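PDB 5DWD: esterase from Pelagibacterium halotolerans, which probably hydrolyses carboxylic esters, as a carboxylesterase of the alpha/beta hydrolase superfamily. Local coordinates for residues A59-T71 with G228-L240. Numbering follows the deposited sequence.
Sequences ALGQFWRDSFPDT and GLDTATAFLREIL
W64 reaches from helix 54-65 as a knob into a hole formed by L229, A232, T233 and L236 of helix 226-239; the short helix segments cross at -56°. With CG anti to its carbonyl carbon (chi1 -85°), the indole is carried toward helix 226-239, and NE1 donates to T233 OG1 (2.9 Å, 158°), which lies in the indole plane. T233 OG1 in turn donates to L229 O from above the carbonyl plane, which probably holds the hydroxyl's orientation. Packing is tightest here: L236 CD2 sits 3.4 Å from the centroid of the six-membered ring of W64, L60 CD1 lies over the opposite face, near the rim, and L60 CD1 presses to 3.4 Å from L229 CD1. A phenylalanine in place of W64 would probably leave T233 OG1 without its indole donor. Next in line, F68 CZ comes within 3.4 Å of L236 CB, L240 CD2 lies over one face of the F68 ring, offset toward its rim, and R237 CG meets its edge.

The solvent side is looser: exposed F63 takes L229 CD2 over one face, and R237 NH1 stays 3.9 Å from S67 OG. Inward, W64 touches L46 and L236 touches I160 on inner strands, consistent with two helices on one face of the sheet, as in the alpha/beta hydrolase fold.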
ATOM      1  N   ALA B  59     -23.735  -9.771 -11.954  1.00 33.02           N
ATOM      2  CA  ALA B  59     -24.007  -9.011 -13.226  1.00 31.55           C
ATOM      3  C   ALA B  59     -22.959  -7.892 -13.534  1.00 29.22           C
ATOM      4  O   ALA B  59     -22.683  -7.560 -14.713  1.00 25.54           O
ATOM      5  CB  ALA B  59     -25.373  -8.386 -13.178  1.00 36.12           C
ATOM      6  N   LEU B  60     -22.391  -7.327 -12.478  1.00 30.23           N
ATOM      7  CA  LEU B  60     -21.261  -6.426 -12.602  1.00 27.14           C
ATOM      8  C   LEU B  60     -20.030  -7.209 -13.153  1.00 25.20           C
ATOM      9  O   LEU B  60     -19.236  -6.685 -13.956  1.00 23.87           O
ATOM     10  CB  LEU B  60     -21.009  -5.821 -11.256  1.00 31.54           C
ATOM     11  CG  LEU B  60     -20.156  -4.649 -11.055  1.00 34.48           C
ATOM     12  CD1 LEU B  60     -20.459  -3.496 -12.049  1.00 32.76           C
ATOM     13  CD2 LEU B  60     -20.278  -4.227  -9.597  1.00 28.90           C
ATOM     14  N   GLY B  61     -19.890  -8.457 -12.707  1.00 21.47           N
ATOM     15  CA  GLY B  61     -18.884  -9.394 -13.134  1.00 21.12           C
ATOM     16  C   GLY B  61     -18.999  -9.677 -14.634  1.00 22.96           C
ATOM     17  O   GLY B  61     -17.996  -9.649 -15.355  1.00 25.16           O
ATOM     18  N   GLN B  62     -20.219  -9.876 -15.090  1.00 23.82           N
ATOM     19  CA  GLN B  62     -20.461 -10.128 -16.516  1.00 28.00           C
ATOM     20  C   GLN B  62     -20.077  -8.920 -17.350  1.00 29.01           C
ATOM     21  O   GLN B  62     -19.534  -9.064 -18.471  1.00 29.10           O
ATOM     22  CB  GLN B  62     -21.917 -10.533 -16.736  1.00 35.69           C
ATOM     23  CG  GLN B  62     -22.179 -11.263 -18.032  1.00 46.35           C
ATOM     24  CD  GLN B  62     -21.646 -12.682 -18.063  1.00 53.42           C
ATOM     25  OE1 GLN B  62     -20.774 -12.988 -18.871  1.00 65.74           O
ATOM     26  NE2 GLN B  62     -22.195 -13.566 -17.216  1.00 55.91           N
ATOM     27  N   PHE B  63     -20.352  -7.726 -16.839  1.00 21.55           N
ATOM     28  CA  PHE B  63     -20.030  -6.481 -17.558  1.00 23.88           C
ATOM     29  C   PHE B  63     -18.510  -6.338 -17.648  1.00 24.26           C
ATOM     30  O   PHE B  63     -17.963  -5.979 -18.688  1.00 24.16           O
ATOM     31  CB  PHE B  63     -20.662  -5.295 -16.844  1.00 25.15           C
ATOM     32  CG  PHE B  63     -20.271  -3.967 -17.371  1.00 25.79           C
ATOM     33  CD1 PHE B  63     -20.907  -3.429 -18.464  1.00 29.39           C
ATOM     34  CD2 PHE B  63     -19.252  -3.245 -16.782  1.00 25.72           C
ATOM     35  CE1 PHE B  63     -20.516  -2.208 -18.964  1.00 29.59           C
ATOM     36  CE2 PHE B  63     -18.858  -2.014 -17.274  1.00 27.61           C
ATOM     37  CZ  PHE B  63     -19.498  -1.497 -18.380  1.00 30.78           C
ATOM     38  N   TRP B  64     -17.822  -6.614 -16.538  1.00 20.23           N
ATOM     39  CA  TRP B  64     -16.417  -6.336 -16.477  1.00 20.59           C
ATOM     40  C   TRP B  64     -15.623  -7.447 -17.163  1.00 22.26           C
ATOM     41  O   TRP B  64     -14.500  -7.201 -17.590  1.00 23.30           O
ATOM     42  CB  TRP B  64     -15.937  -6.212 -15.016  1.00 20.65           C
ATOM     43  CG  TRP B  64     -16.131  -4.856 -14.496  1.00 19.66           C
ATOM     44  CD1 TRP B  64     -16.107  -3.719 -15.167  1.00 19.03           C
ATOM     45  CD2 TRP B  64     -16.248  -4.506 -13.123  1.00 18.59           C
ATOM     46  NE1 TRP B  64     -16.228  -2.676 -14.372  1.00 21.04           N
ATOM     47  CE2 TRP B  64     -16.312  -3.115 -13.073  1.00 19.75           C
ATOM     48  CE3 TRP B  64     -16.330  -5.236 -11.946  1.00 18.69           C
ATOM     49  CZ2 TRP B  64     -16.530  -2.410 -11.900  1.00 20.08           C
ATOM     50  CZ3 TRP B  64     -16.532  -4.539 -10.758  1.00 20.12           C
ATOM     51  CH2 TRP B  64     -16.609  -3.130 -10.750  1.00 20.11           C
ATOM     52  N   ARG B  65     -16.161  -8.647 -17.240  1.00 23.16           N
ATOM     53  CA  ARG B  65     -15.367  -9.762 -17.864  1.00 27.13           C
ATOM     54  C   ARG B  65     -15.095  -9.430 -19.355  1.00 22.48           C
ATOM     55  O   ARG B  65     -14.045  -9.861 -19.893  1.00 24.82           O
ATOM     56  CB  ARG B  65     -15.993 -11.145 -17.672  1.00 29.36           C
ATOM     57  CG  ARG B  65     -17.191 -11.371 -18.538  1.00 37.57           C
ATOM     58  CD  ARG B  65     -17.916 -12.682 -18.286  1.00 41.83           C
ATOM     59  NE  ARG B  65     -17.118 -13.863 -17.967  1.00 41.71           N
ATOM     60  CZ  ARG B  65     -17.587 -15.110 -18.051  1.00 44.60           C
ATOM     61  NH1 ARG B  65     -18.865 -15.350 -18.443  1.00 45.10           N
ATOM     62  NH2 ARG B  65     -16.779 -16.146 -17.751  1.00 42.69           N
ATOM     63  N   ASP B  66     -15.948  -8.626 -20.005  1.00 23.34           N
ATOM     64  CA  ASP B  66     -15.656  -8.152 -21.381  1.00 27.14           C
ATOM     65  C   ASP B  66     -14.364  -7.323 -21.492  1.00 27.74           C
ATOM     66  O   ASP B  66     -13.704  -7.342 -22.540  1.00 32.68           O
ATOM     67  CB  ASP B  66     -16.826  -7.334 -21.942  1.00 28.28           C
ATOM     68  CG  ASP B  66     -18.054  -8.194 -22.219  1.00 31.46           C
ATOM     69  OD1 ASP B  66     -17.982  -9.452 -22.323  1.00 31.09           O
ATOM     70  OD2 ASP B  66     -19.097  -7.572 -22.390  1.00 35.67           O
ATOM     71  N   SER B  67     -14.015  -6.573 -20.438  1.00 21.66           N
ATOM     72  CA  SER B  67     -12.832  -5.763 -20.392  1.00 22.77           C
ATOM     73  C   SER B  67     -11.623  -6.406 -19.792  1.00 22.62           C
ATOM     74  O   SER B  67     -10.531  -5.967 -20.089  1.00 26.98           O
ATOM     75  CB  SER B  67     -13.080  -4.424 -19.668  1.00 25.69           C
ATOM     76  OG  SER B  67     -14.066  -3.691 -20.353  1.00 28.26           O
ATOM     77  N   PHE B  68     -11.794  -7.456 -19.007  1.00 22.61           N
ATOM     78  CA  PHE B  68     -10.768  -8.052 -18.153  1.00 21.01           C
ATOM     79  C   PHE B  68     -10.773  -9.535 -18.330  1.00 22.58           C
ATOM     80  O   PHE B  68     -11.277 -10.335 -17.540  1.00 23.66           O
ATOM     81  CB  PHE B  68     -11.007  -7.610 -16.670  1.00 21.43           C
ATOM     82  CG  PHE B  68     -11.000  -6.149 -16.513  1.00 22.75           C
ATOM     83  CD1 PHE B  68      -9.881  -5.451 -16.773  1.00 23.56           C
ATOM     84  CD2 PHE B  68     -12.116  -5.443 -16.185  1.00 21.81           C
ATOM     85  CE1 PHE B  68      -9.886  -4.088 -16.733  1.00 25.60           C
ATOM     86  CE2 PHE B  68     -12.112  -4.069 -16.128  1.00 23.01           C
ATOM     87  CZ  PHE B  68     -10.995  -3.394 -16.372  1.00 24.19           C
ATOM     88  N   PRO B  69     -10.203 -10.008 -19.460  1.00 24.81           N
ATOM     89  CA  PRO B  69     -10.404 -11.387 -19.797  1.00 26.21           C
ATOM     90  C   PRO B  69      -9.631 -12.385 -18.992  1.00 24.31           C
ATOM     91  O   PRO B  69      -9.917 -13.552 -19.067  1.00 25.83           O
ATOM     92  CB  PRO B  69      -9.948 -11.439 -21.275  1.00 26.47           C
ATOM     93  CG  PRO B  69      -8.923 -10.412 -21.325  1.00 27.41           C
ATOM     94  CD  PRO B  69      -9.504  -9.281 -20.524  1.00 29.17           C
ATOM     95  N   ASP B  70      -8.679 -11.937 -18.174  1.00 23.64           N
ATOM     96  CA  ASP B  70      -7.928 -12.857 -17.296  1.00 23.72           C
ATOM     97  C   ASP B  70      -8.353 -12.791 -15.829  1.00 26.70           C
ATOM     98  O   ASP B  70      -7.686 -13.354 -14.960  1.00 22.03           O
ATOM     99  CB  ASP B  70      -6.439 -12.511 -17.383  1.00 28.95           C
ATOM    100  CG  ASP B  70      -5.874 -12.604 -18.808  1.00 32.89           C
ATOM    101  OD1 ASP B  70      -6.239 -13.552 -19.547  1.00 33.57           O
ATOM    102  OD2 ASP B  70      -5.089 -11.700 -19.163  1.00 32.70           O
ATOM    103  N   THR B  71      -9.515 -12.183 -15.593  1.00 22.69           N
ATOM    104  CA  THR B  71     -10.068 -12.048 -14.233  1.00 22.11           C
ATOM    105  C   THR B  71     -11.204 -13.034 -13.984  1.00 20.65           C
ATOM    106  O   THR B  71     -12.147 -13.146 -14.777  1.00 23.39           O
ATOM    107  CB  THR B  71     -10.470 -10.566 -14.029  1.00 20.12           C
ATOM    108  OG1 THR B  71      -9.315  -9.782 -14.294  1.00 22.54           O
ATOM    109  CG2 THR B  71     -10.926 -10.313 -12.533  1.00 20.16           C
ATOM    110  N   GLY B 228     -20.271   6.213 -12.134  1.00 23.74           N
ATOM    111  CA  GLY B 228     -19.582   5.430 -11.075  1.00 22.84           C
ATOM    112  C   GLY B 228     -18.989   4.142 -11.669  1.00 21.58           C
ATOM    113  O   GLY B 228     -17.802   3.782 -11.414  1.00 22.97           O
ATOM    114  N   LEU B 229     -19.766   3.472 -12.489  1.00 20.56           N
ATOM    115  CA  LEU B 229     -19.323   2.268 -13.175  1.00 21.26           C
ATOM    116  C   LEU B 229     -18.121   2.529 -14.102  1.00 22.16           C
ATOM    117  O   LEU B 229     -17.096   1.877 -14.006  1.00 23.79           O
ATOM    118  CB  LEU B 229     -20.479   1.723 -13.974  1.00 24.91           C
ATOM    119  CG  LEU B 229     -20.246   0.393 -14.679  1.00 24.78           C
ATOM    120  CD1 LEU B 229     -19.753  -0.616 -13.646  1.00 27.80           C
ATOM    121  CD2 LEU B 229     -21.479  -0.147 -15.417  1.00 28.37           C
ATOM    122  N   ASP B 230     -18.220   3.580 -14.916  1.00 24.65           N
ATOM    123  CA  ASP B 230     -17.062   4.002 -15.699  1.00 24.98           C
ATOM    124  C   ASP B 230     -15.810   4.382 -14.904  1.00 22.95           C
ATOM    125  O   ASP B 230     -14.685   3.948 -15.283  1.00 22.54           O
ATOM    126  CB  ASP B 230     -17.483   5.151 -16.617  1.00 28.14           C
ATOM    127  CG  ASP B 230     -18.598   4.713 -17.661  1.00 30.88           C
ATOM    128  OD1 ASP B 230     -18.832   3.485 -17.869  1.00 36.15           O
ATOM    129  OD2 ASP B 230     -19.185   5.608 -18.259  1.00 35.91           O
ATOM    130  N   THR B 231     -15.970   5.110 -13.801  1.00 22.42           N
ATOM    131  CA  THR B 231     -14.856   5.455 -12.892  1.00 19.85           C
ATOM    132  C   THR B 231     -14.187   4.132 -12.383  1.00 18.93           C
ATOM    133  O   THR B 231     -12.960   4.023 -12.395  1.00 20.48           O
ATOM    134  CB  THR B 231     -15.305   6.357 -11.761  1.00 21.51           C
ATOM    135  OG1 THR B 231     -15.783   7.616 -12.325  1.00 24.53           O
ATOM    136  CG2 THR B 231     -14.216   6.580 -10.776  1.00 22.25           C
ATOM    137  N   ALA B 232     -15.005   3.188 -11.926  1.00 19.77           N
ATOM    138  CA  ALA B 232     -14.519   1.893 -11.446  1.00 18.46           C
ATOM    139  C   ALA B 232     -13.792   1.081 -12.512  1.00 18.19           C
ATOM    140  O   ALA B 232     -12.754   0.531 -12.265  1.00 18.71           O
ATOM    141  CB  ALA B 232     -15.624   1.039 -10.794  1.00 18.76           C
ATOM    142  N   THR B 233     -14.320   1.087 -13.710  1.00 21.24           N
ATOM    143  CA  THR B 233     -13.727   0.344 -14.832  1.00 20.60           C
ATOM    144  C   THR B 233     -12.358   0.923 -15.177  1.00 21.75           C
ATOM    145  O   THR B 233     -11.378   0.214 -15.327  1.00 23.16           O
ATOM    146  CB  THR B 233     -14.645   0.346 -16.089  1.00 20.90           C
ATOM    147  OG1 THR B 233     -15.929  -0.177 -15.771  1.00 20.69           O
ATOM    148  CG2 THR B 233     -14.038  -0.505 -17.200  1.00 21.85           C
ATOM    149  N   ALA B 234     -12.264   2.233 -15.229  1.00 22.05           N
ATOM    150  CA  ALA B 234     -10.983   2.859 -15.448  1.00 22.23           C
ATOM    151  C   ALA B 234      -9.973   2.584 -14.367  1.00 21.74           C
ATOM    152  O   ALA B 234      -8.796   2.446 -14.654  1.00 24.00           O
ATOM    153  CB  ALA B 234     -11.163   4.326 -15.715  1.00 24.07           C
ATOM    154  N   PHE B 235     -10.410   2.543 -13.094  1.00 20.86           N
ATOM    155  CA  PHE B 235      -9.535   2.202 -12.015  1.00 20.32           C
ATOM    156  C   PHE B 235      -9.052   0.749 -12.145  1.00 19.02           C
ATOM    157  O   PHE B 235      -7.876   0.491 -11.938  1.00 24.01           O
ATOM    158  CB  PHE B 235     -10.254   2.443 -10.695  1.00 20.53           C
ATOM    159  CG  PHE B 235      -9.448   2.142  -9.444  1.00 21.54           C
ATOM    160  CD1 PHE B 235      -8.406   2.957  -9.030  1.00 25.31           C
ATOM    161  CD2 PHE B 235      -9.765   1.061  -8.614  1.00 21.02           C
ATOM    162  CE1 PHE B 235      -7.742   2.702  -7.820  1.00 25.83           C
ATOM    163  CE2 PHE B 235      -9.108   0.835  -7.417  1.00 23.02           C
ATOM    164  CZ  PHE B 235      -8.077   1.633  -7.040  1.00 24.70           C
ATOM    165  N   LEU B 236      -9.949  -0.161 -12.460  1.00 18.82           N
ATOM    166  CA  LEU B 236      -9.575  -1.602 -12.730  1.00 21.65           C
ATOM    167  C   LEU B 236      -8.517  -1.707 -13.871  1.00 22.87           C
ATOM    168  O   LEU B 236      -7.529  -2.440 -13.743  1.00 25.11           O
ATOM    169  CB  LEU B 236     -10.799  -2.406 -13.083  1.00 22.86           C
ATOM    170  CG  LEU B 236     -11.612  -3.162 -12.018  1.00 25.97           C
ATOM    171  CD1 LEU B 236     -11.049  -3.257 -10.650  1.00 26.51           C
ATOM    172  CD2 LEU B 236     -13.080  -3.381 -12.287  1.00 24.59           C
ATOM    173  N   ARG B 237      -8.697  -0.895 -14.905  1.00 25.20           N
ATOM    174  CA  ARG B 237      -7.723  -0.882 -15.996  1.00 27.59           C
ATOM    175  C   ARG B 237      -6.368  -0.393 -15.515  1.00 28.23           C
ATOM    176  O   ARG B 237      -5.323  -0.880 -16.017  1.00 32.68           O
ATOM    177  CB  ARG B 237      -8.214  -0.049 -17.202  1.00 29.30           C
ATOM    178  CG  ARG B 237      -8.940  -0.853 -18.232  1.00 38.87           C
ATOM    179  CD  ARG B 237      -9.033  -0.114 -19.554  1.00 41.83           C
ATOM    180  NE  ARG B 237     -10.120   0.831 -19.419  1.00 47.66           N
ATOM    181  CZ  ARG B 237     -11.380   0.637 -19.806  1.00 55.25           C
ATOM    182  NH1 ARG B 237     -11.756  -0.501 -20.411  1.00 51.90           N
ATOM    183  NH2 ARG B 237     -12.274   1.614 -19.584  1.00 52.91           N
ATOM    184  N   GLU B 238      -6.319   0.532 -14.558  1.00 24.74           N
ATOM    185  CA  GLU B 238      -5.051   1.026 -14.023  1.00 28.98           C
ATOM    186  C   GLU B 238      -4.332  -0.068 -13.295  1.00 32.11           C
ATOM    187  O   GLU B 238      -3.106  -0.142 -13.359  1.00 36.98           O
ATOM    188  CB  GLU B 238      -5.212   2.127 -12.953  1.00 33.90           C
ATOM    189  CG  GLU B 238      -5.441   3.518 -13.391  1.00 38.63           C
ATOM    190  CD  GLU B 238      -5.437   4.464 -12.188  1.00 43.36           C
ATOM    191  OE1 GLU B 238      -6.431   5.152 -11.963  1.00 47.96           O
ATOM    192  OE2 GLU B 238      -4.453   4.496 -11.438  1.00 50.07           O
ATOM    193  N   ILE B 239      -5.064  -0.873 -12.507  1.00 30.78           N
ATOM    194  CA  ILE B 239      -4.362  -1.734 -11.554  1.00 31.62           C
ATOM    195  C   ILE B 239      -4.251  -3.195 -11.911  1.00 34.80           C
ATOM    196  O   ILE B 239      -3.407  -3.850 -11.331  1.00 36.29           O
ATOM    197  CB  ILE B 239      -4.893  -1.577 -10.154  1.00 32.59           C
ATOM    198  CG1 ILE B 239      -6.303  -2.109 -10.105  1.00 30.77           C
ATOM    199  CG2 ILE B 239      -4.792  -0.128  -9.732  1.00 37.44           C
ATOM    200  CD1 ILE B 239      -6.921  -2.070  -8.765  1.00 31.94           C
ATOM    201  N   LEU B 240      -5.027  -3.645 -12.895  1.00 31.88           N
ATOM    202  CA  LEU B 240      -5.106  -5.025 -13.356  1.00 37.94           C
ATOM    203  C   LEU B 240      -4.118  -5.197 -14.485  1.00 49.38           C
ATOM    204  O   LEU B 240      -3.522  -4.213 -14.952  1.00 53.98           O
ATOM    205  CB  LEU B 240      -6.496  -5.355 -13.876  1.00 39.80           C
ATOM    206  CG  LEU B 240      -7.415  -6.276 -13.086  1.00 41.88           C
ATOM    207  CD1 LEU B 240      -7.060  -6.391 -11.621  1.00 44.84           C
ATOM    208  CD2 LEU B 240      -8.897  -5.992 -13.297  1.00 40.26           C
TER